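PDB 5CE6: FACT-Spt16 from Cicer arietinum, which probably binds histones H3-H4 as the N-terminal, aminopeptidase-like domain of a subunit of the FACT histone chaperone complex. Local coordinates for residues Leu290-Val302 and Ile313-Gln325. Residues are numbered along the deposited sequence; the frame is centred on the assembly and turned at random. Where two conformers were deposited one is given.
With K (potassium ion), chain D.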
ATOM      1  N   LEU A 290      24.378   8.697  -9.767  1.00 16.10           N
ATOM      2  CA  LEU A 290      23.352   9.625 -10.228  1.00 15.42           C
ATOM      3  C   LEU A 290      23.861  10.346 -11.472  1.00 16.03           C
ATOM      4  O   LEU A 290      25.009  10.787 -11.512  1.00 19.85           O
ATOM      5  CB  LEU A 290      23.036  10.647  -9.133  1.00 15.73           C
ATOM      6  CG  LEU A 290      21.909  11.628  -9.426  1.00 15.52           C
ATOM      7  CD1 LEU A 290      20.574  10.913  -9.287  1.00 13.59           C
ATOM      8  CD2 LEU A 290      21.971  12.844  -8.514  1.00 18.67           C
ATOM      9  N   TYR A 291      23.014  10.444 -12.492  1.00 15.50           N
ATOM     10  CA  TYR A 291      23.422  11.044 -13.763  1.00 16.56           C
ATOM     11  C   TYR A 291      22.658  12.334 -13.977  1.00 16.27           C
ATOM     12  O   TYR A 291      21.427  12.358 -13.883  1.00 19.02           O
ATOM     13  CB  TYR A 291      23.158  10.088 -14.927  1.00 16.97           C
ATOM     14  CG  TYR A 291      23.739  10.567 -16.242  1.00 17.82           C
ATOM     15  CD1 TYR A 291      25.056  10.288 -16.575  1.00 18.94           C
ATOM     16  CD2 TYR A 291      22.969  11.292 -17.141  1.00 20.19           C
ATOM     17  CE1 TYR A 291      25.594  10.718 -17.766  1.00 22.37           C
ATOM     18  CE2 TYR A 291      23.497  11.733 -18.334  1.00 22.86           C
ATOM     19  CZ  TYR A 291      24.812  11.436 -18.644  1.00 24.03           C
ATOM     20  OH  TYR A 291      25.352  11.867 -19.840  1.00 25.68           O
ATOM     21  N   TYR A 292      23.382  13.409 -14.272  1.00 17.36           N
ATOM     22  CA  TYR A 292      22.744  14.711 -14.364  1.00 16.60           C
ATOM     23  C   TYR A 292      23.349  15.620 -15.419  1.00 20.88           C
ATOM     24  O   TYR A 292      23.275  16.839 -15.299  1.00 26.20           O
ATOM     25  CB  TYR A 292      22.737  15.419 -13.001  1.00 18.20           C
ATOM     26  CG  TYR A 292      24.057  15.360 -12.279  1.00 17.56           C
ATOM     27  CD1 TYR A 292      25.100  16.208 -12.635  1.00 24.62           C
ATOM     28  CD2 TYR A 292      24.270  14.441 -11.254  1.00 18.90           C
ATOM     29  CE1 TYR A 292      26.313  16.147 -11.993  1.00 26.11           C
ATOM     30  CE2 TYR A 292      25.481  14.374 -10.607  1.00 24.89           C
ATOM     31  CZ  TYR A 292      26.498  15.230 -10.977  1.00 30.65           C
ATOM     32  OH  TYR A 292      27.711  15.166 -10.330  1.00 30.41           O
ATOM     33  N   ASP A 293      23.934  15.039 -16.460  1.00 21.90           N
ATOM     34  CA  ASP A 293      24.392  15.865 -17.573  1.00 24.66           C
ATOM     35  C   ASP A 293      23.189  16.366 -18.377  1.00 23.13           C
ATOM     36  O   ASP A 293      22.045  16.165 -17.977  1.00 19.91           O
ATOM     37  CB  ASP A 293      25.376  15.099 -18.453  1.00 25.44           C
ATOM     38  CG  ASP A 293      26.421  16.008 -19.080  1.00 39.33           C
ATOM     39  OD1 ASP A 293      26.038  16.997 -19.744  1.00 45.33           O
ATOM     40  OD2 ASP A 293      27.624  15.740 -18.888  1.00 46.85           O
ATOM     41  N   SER A 294      23.438  17.029 -19.503  1.00 26.77           N
ATOM     42  CA  SER A 294      22.350  17.623 -20.281  1.00 31.59           C
ATOM     43  C   SER A 294      21.294  16.610 -20.712  1.00 21.80           C
ATOM     44  O   SER A 294      21.603  15.445 -20.937  1.00 25.28           O
ATOM     45  CB  SER A 294      22.903  18.361 -21.505  1.00 34.87           C
ATOM     46  OG  SER A 294      23.532  19.564 -21.109  1.00 44.06           O
ATOM     47  N   ALA A 295      20.049  17.071 -20.809  1.00 26.43           N
ATOM     48  CA  ALA A 295      18.918  16.239 -21.225  1.00 29.07           C
ATOM     49  C   ALA A 295      18.749  15.019 -20.330  1.00 19.77           C
ATOM     50  O   ALA A 295      18.607  13.892 -20.808  1.00 21.63           O
ATOM     51  CB  ALA A 295      19.062  15.821 -22.680  1.00 34.53           C
ATOM     52  N   SER A 296      18.739  15.258 -19.027  1.00 15.78           N
ATOM     53  CA  SER A 296      18.651  14.169 -18.059  1.00 15.64           C
ATOM     54  C   SER A 296      17.393  14.246 -17.230  1.00 16.39           C
ATOM     55  O   SER A 296      16.828  15.325 -17.027  1.00 18.96           O
ATOM     56  CB  SER A 296      19.855  14.190 -17.125  1.00 17.96           C
ATOM     57  OG  SER A 296      21.003  13.722 -17.787  1.00 27.08           O
ATOM     58  N   VAL A 297      16.945  13.094 -16.736  1.00 13.21           N
ATOM     59  CA  VAL A 297      15.843  13.098 -15.779  1.00 12.40           C
ATOM     60  C   VAL A 297      16.207  12.208 -14.601  1.00 12.06           C
ATOM     61  O   VAL A 297      16.989  11.267 -14.738  1.00 13.52           O
ATOM     62  CB  VAL A 297      14.489  12.660 -16.391  1.00 23.56           C
ATOM     63  CG1 VAL A 297      14.114  13.539 -17.580  1.00 22.05           C
ATOM     64  CG2 VAL A 297      14.535  11.229 -16.816  1.00 20.35           C
ATOM     65  N   ILE A 298      15.647  12.539 -13.446  1.00 11.61           N
ATOM     66  CA  ILE A 298      15.901  11.804 -12.209  1.00 12.19           C
ATOM     67  C   ILE A 298      14.556  11.504 -11.580  1.00 12.37           C
ATOM     68  O   ILE A 298      13.745  12.415 -11.384  1.00 13.44           O
ATOM     69  CB  ILE A 298      16.754  12.649 -11.229  1.00 12.09           C
ATOM     70  CG1 ILE A 298      18.128  12.938 -11.841  1.00 14.04           C
ATOM     71  CG2 ILE A 298      16.906  11.945  -9.866  1.00 11.73           C
ATOM     72  CD1 ILE A 298      18.932  14.023 -11.111  1.00 16.23           C
ATOM     73  N   ILE A 299      14.305  10.236 -11.258  1.00 10.16           N
ATOM     74  CA  ILE A 299      13.052   9.867 -10.601  1.00  9.49           C
ATOM     75  C   ILE A 299      13.315   9.504  -9.144  1.00 12.10           C
ATOM     76  O   ILE A 299      14.250   8.761  -8.847  1.00  9.89           O
ATOM     77  CB  ILE A 299      12.365   8.680 -11.305  1.00 10.48           C
ATOM     78  CG1 ILE A 299      11.954   9.063 -12.735  1.00  9.40           C
ATOM     79  CG2 ILE A 299      11.123   8.220 -10.526  1.00 11.08           C
ATOM     80  CD1 ILE A 299      11.265   7.932 -13.480  1.00 11.91           C
ATOM     81  N   CYS A 300      12.515  10.063  -8.240  0.63  9.10           N
ATOM     82  CA  CYS A 300      12.573   9.692  -6.827  0.63 11.21           C
ATOM     83  C   CYS A 300      11.189   9.369  -6.299  0.63 11.16           C
ATOM     84  O   CYS A 300      10.262  10.169  -6.419  0.63  8.59           O
ATOM     85  CB  CYS A 300      13.180  10.796  -5.953  0.63 12.55           C
ATOM     86  SG  CYS A 300      13.093  10.404  -4.162  0.63 13.77           S
ATOM     87  N   ALA A 301      11.056   8.194  -5.699  1.00  9.54           N
ATOM     88  CA  ALA A 301       9.810   7.812  -5.034  1.00  8.62           C
ATOM     89  C   ALA A 301      10.131   7.441  -3.595  1.00  7.92           C
ATOM     90  O   ALA A 301      11.036   6.654  -3.341  1.00 11.15           O
ATOM     91  CB  ALA A 301       9.140   6.643  -5.748  1.00  7.91           C
ATOM     92  N   VAL A 302       9.399   8.026  -2.653  1.00  7.87           N
ATOM     93  CA  VAL A 302       9.633   7.719  -1.246  1.00  8.10           C
ATOM     94  C   VAL A 302       8.308   7.602  -0.511  1.00  9.95           C
ATOM     95  O   VAL A 302       7.347   8.297  -0.827  1.00  9.60           O
ATOM     96  CB  VAL A 302      10.556   8.786  -0.595  1.00 18.47           C
ATOM     97  CG1 VAL A 302       9.979  10.162  -0.757  1.00 29.34           C
ATOM     98  CG2 VAL A 302      10.780   8.497   0.860  1.00 26.29           C
ATOM     99  N   ILE A 313       4.955   9.390  -2.220  1.00  7.93           N
ATOM    100  CA  ILE A 313       5.124  10.535  -3.112  1.00  7.38           C
ATOM    101  C   ILE A 313       6.170  10.149  -4.135  1.00  9.53           C
ATOM    102  O   ILE A 313       7.016   9.302  -3.874  1.00  9.84           O
ATOM    103  CB  ILE A 313       5.557  11.808  -2.333  1.00  8.36           C
ATOM    104  CG1 ILE A 313       5.309  13.080  -3.157  1.00 11.64           C
ATOM    105  CG2 ILE A 313       7.035  11.738  -1.950  1.00 14.50           C
ATOM    106  CD1 ILE A 313       5.797  14.344  -2.437  1.00  9.55           C
ATOM    107  N   ALA A 314       6.089  10.723  -5.328  1.00  9.18           N
ATOM    108  CA  ALA A 314       7.118  10.504  -6.332  1.00  7.58           C
ATOM    109  C   ALA A 314       7.220  11.777  -7.140  1.00  8.28           C
ATOM    110  O   ALA A 314       6.200  12.392  -7.462  1.00 10.98           O
ATOM    111  CB  ALA A 314       6.782   9.323  -7.243  1.00  7.33           C
ATOM    112  N   ARG A 315       8.456  12.172  -7.442  1.00  8.81           N
ATOM    113  CA  ARG A 315       8.709  13.372  -8.245  1.00  9.67           C
ATOM    114  C   ARG A 315       9.767  13.064  -9.274  1.00 12.16           C
ATOM    115  O   ARG A 315      10.602  12.191  -9.072  1.00 10.13           O
ATOM    116  CB  ARG A 315       9.187  14.518  -7.351  1.00  9.87           C
ATOM    117  CG  ARG A 315       8.135  15.040  -6.362  1.00  9.19           C
ATOM    118  CD  ARG A 315       7.025  15.799  -7.091  1.00 11.49           C
ATOM    119  NE  ARG A 315       6.023  16.338  -6.157  1.00 12.48           N
ATOM    120  CZ  ARG A 315       4.892  15.717  -5.828  1.00  8.94           C
ATOM    121  NH1 ARG A 315       4.603  14.524  -6.340  1.00 10.57           N
ATOM    122  NH2 ARG A 315       4.038  16.296  -4.990  1.00  9.70           N
ATOM    123  N   THR A 316       9.721  13.782 -10.389  1.00  9.33           N
ATOM    124  CA  THR A 316      10.750  13.678 -11.409  1.00 11.05           C
ATOM    125  C   THR A 316      11.408  15.046 -11.557  1.00 13.34           C
ATOM    126  O   THR A 316      10.726  16.075 -11.594  1.00 12.26           O
ATOM    127  CB  THR A 316      10.147  13.266 -12.740  1.00 10.78           C
ATOM    128  OG1 THR A 316       9.525  11.991 -12.581  1.00 10.13           O
ATOM    129  CG2 THR A 316      11.224  13.156 -13.810  1.00 12.86           C
ATOM    130  N   PHE A 317      12.733  15.054 -11.607  1.00 12.72           N
ATOM    131  CA  PHE A 317      13.480  16.293 -11.771  1.00 12.73           C
ATOM    132  C   PHE A 317      14.198  16.257 -13.107  1.00 12.07           C
ATOM    133  O   PHE A 317      14.669  15.217 -13.552  1.00 11.97           O
ATOM    134  CB  PHE A 317      14.452  16.484 -10.604  1.00 12.65           C
ATOM    135  CG  PHE A 317      13.782  16.417  -9.267  1.00 14.04           C
ATOM    136  CD1 PHE A 317      13.124  17.525  -8.746  1.00 14.33           C
ATOM    137  CD2 PHE A 317      13.775  15.236  -8.545  1.00 12.39           C
ATOM    138  CE1 PHE A 317      12.488  17.457  -7.521  1.00 15.72           C
ATOM    139  CE2 PHE A 317      13.136  15.163  -7.316  1.00 14.95           C
ATOM    140  CZ  PHE A 317      12.494  16.270  -6.805  1.00 14.62           C
ATOM    141  N   LEU A 318      14.251  17.405 -13.766  1.00 14.16           N
ATOM    142  CA  LEU A 318      14.734  17.463 -15.127  1.00 13.52           C
ATOM    143  C   LEU A 318      15.942  18.383 -15.146  1.00 14.11           C
ATOM    144  O   LEU A 318      15.888  19.492 -14.617  1.00 20.50           O
ATOM    145  CB  LEU A 318      13.633  17.994 -16.062  1.00 20.25           C
ATOM    146  CG  LEU A 318      12.432  17.094 -16.402  1.00 24.23           C
ATOM    147  CD1 LEU A 318      11.536  16.838 -15.200  1.00 29.93           C
ATOM    148  CD2 LEU A 318      11.598  17.690 -17.531  1.00 21.34           C
ATOM    149  N   ILE A 319      17.031  17.913 -15.745  1.00 14.56           N
ATOM    150  CA  ILE A 319      18.267  18.675 -15.804  1.00 17.16           C
ATOM    151  C   ILE A 319      18.543  19.044 -17.255  1.00 18.91           C
ATOM    152  O   ILE A 319      18.882  18.166 -18.052  1.00 20.51           O
ATOM    153  CB  ILE A 319      19.463  17.842 -15.304  1.00 24.28           C
ATOM    154  CG1 ILE A 319      19.083  17.007 -14.074  1.00 27.47           C
ATOM    155  CG2 ILE A 319      20.672  18.741 -15.044  1.00 27.60           C
ATOM    156  CD1 ILE A 319      18.678  17.829 -12.870  1.00 31.94           C
ATOM    157  N   ASP A 320      18.407  20.326 -17.588  1.00 21.65           N
ATOM    158  CA  ASP A 320      18.593  20.797 -18.962  1.00 26.67           C
ATOM    159  C   ASP A 320      17.765  19.945 -19.926  1.00 22.89           C
ATOM    160  O   ASP A 320      18.272  19.439 -20.933  1.00 24.98           O
ATOM    161  CB  ASP A 320      20.076  20.752 -19.343  1.00 33.79           C
ATOM    162  CG  ASP A 320      20.931  21.671 -18.486  1.00 36.63           C
ATOM    163  OD1 ASP A 320      20.661  22.887 -18.466  1.00 35.90           O
ATOM    164  OD2 ASP A 320      21.868  21.173 -17.829  1.00 45.65           O
ATOM    165  N   ALA A 321      16.494  19.775 -19.586  1.00 24.70           N
ATOM    166  CA  ALA A 321      15.598  18.890 -20.322  1.00 26.76           C
ATOM    167  C   ALA A 321      15.466  19.295 -21.777  1.00 24.29           C
ATOM    168  O   ALA A 321      15.375  20.482 -22.088  1.00 25.20           O
ATOM    169  CB  ALA A 321      14.233  18.881 -19.674  1.00 25.95           C
ATOM    170  N   ASP A 322      15.439  18.307 -22.664  1.00 20.18           N
ATOM    171  CA  ASP A 322      15.218  18.581 -24.075  1.00 17.62           C
ATOM    172  C   ASP A 322      13.726  18.834 -24.319  1.00 22.42           C
ATOM    173  O   ASP A 322      12.920  18.691 -23.395  1.00 20.40           O
ATOM    174  CB  ASP A 322      15.845  17.483 -24.965  1.00 20.24           C
ATOM    175  CG  ASP A 322      15.085  16.163 -24.952  1.00 21.58           C
ATOM    176  OD1 ASP A 322      13.861  16.131 -24.731  1.00 20.34           O
ATOM    177  OD2 ASP A 322      15.740  15.125 -25.204  1.00 27.32           O
ATOM    178  N   PRO A 323      13.346  19.250 -25.536  1.00 19.42           N
ATOM    179  CA  PRO A 323      11.935  19.606 -25.725  1.00 19.62           C
ATOM    180  C   PRO A 323      10.940  18.464 -25.509  1.00 22.38           C
ATOM    181  O   PRO A 323       9.803  18.736 -25.111  1.00 18.72           O
ATOM    182  CB  PRO A 323      11.893  20.067 -27.181  1.00 25.60           C
ATOM    183  CG  PRO A 323      13.232  20.618 -27.409  1.00 24.32           C
ATOM    184  CD  PRO A 323      14.167  19.711 -26.677  1.00 19.01           C
ATOM    185  N   ILE A 324      11.354  17.223 -25.763  1.00 18.42           N
ATOM    186  CA  ILE A 324      10.444  16.094 -25.639  1.00 17.54           C
ATOM    187  C   ILE A 324      10.263  15.764 -24.167  1.00 20.38           C
ATOM    188  O   ILE A 324       9.144  15.519 -23.699  1.00 16.46           O
ATOM    189  CB  ILE A 324      10.967  14.867 -26.400  1.00 23.16           C
ATOM    190  CG1 ILE A 324      11.118  15.203 -27.888  1.00 27.93           C
ATOM    191  CG2 ILE A 324      10.031  13.678 -26.212  1.00 21.42           C
ATOM    192  CD1 ILE A 324      11.591  14.052 -28.742  1.00 32.72           C
ATOM    193  N   GLN A 325      11.371  15.776 -23.432  1.00 14.93           N
ATOM    194  CA  GLN A 325      11.329  15.507 -21.987  1.00 14.03           C
ATOM    195  C   GLN A 325      10.484  16.569 -21.286  1.00 13.80           C
ATOM    196  O   GLN A 325       9.716  16.259 -20.381  1.00 14.10           O
ATOM    197  CB  GLN A 325      12.741  15.488 -21.401  1.00 14.93           C
ATOM    198  CG  GLN A 325      13.628  14.318 -21.886  1.00 14.31           C
ATOM    199  CD  GLN A 325      15.091  14.510 -21.542  1.00 19.38           C
ATOM    200  OE1 GLN A 325      15.576  15.640 -21.447  1.00 19.60           O
ATOM    201  NE2 GLN A 325      15.814  13.400 -21.369  1.00 17.42           N
TER
HETATM  202  K     K D 503      20.867  12.097 -21.103  1.00 45.75           K
HETATM  203  O   HOH W   1      23.693  12.098 -21.897  1.00 28.78           O
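Gln325 NE2 donates to Ala295 O at 2.9 Å, almost straight (171°), approaching from above the carbonyl plane, while the same oxygen binds the potassium ion. This junction closes the open end of an antiparallel β-hairpin within the M24 metallopeptidase-like fold; Ser420 and Asn422 belong to the same metal site. Glutamine suits the place because its amide works both ways: OE1 accepts from Asp322 N, and Asp322 OD1 in turn receives Gln325 N at 2.8 Å, a capping box that starts the helix. A leucine in place of Gln325 would probably leave Ala295 O without its amide donor and Asp322 N without its acceptor, weakening the tie between the helix start and the bulge. Ala295 and Ser296 both oppose Ile319 in a G1 β bulge, Ser296 N reaching Ile319 O at 3.1 Å. Regular pairing then runs on to Val302 and Ile313. Arg315 turns from the partner strand to a salt bridge with Asp431. Much of the packing is by small and branched side chains: Ala301 CB meets Ala314 CB at 3.9 Å, their short methyls suiting a close non-hydrogen-bonded pair. Ile319, with CG2 anti to its own N (CG1 at chi1 -41°), sets that methyl 3.2 Å from Tyr292 O.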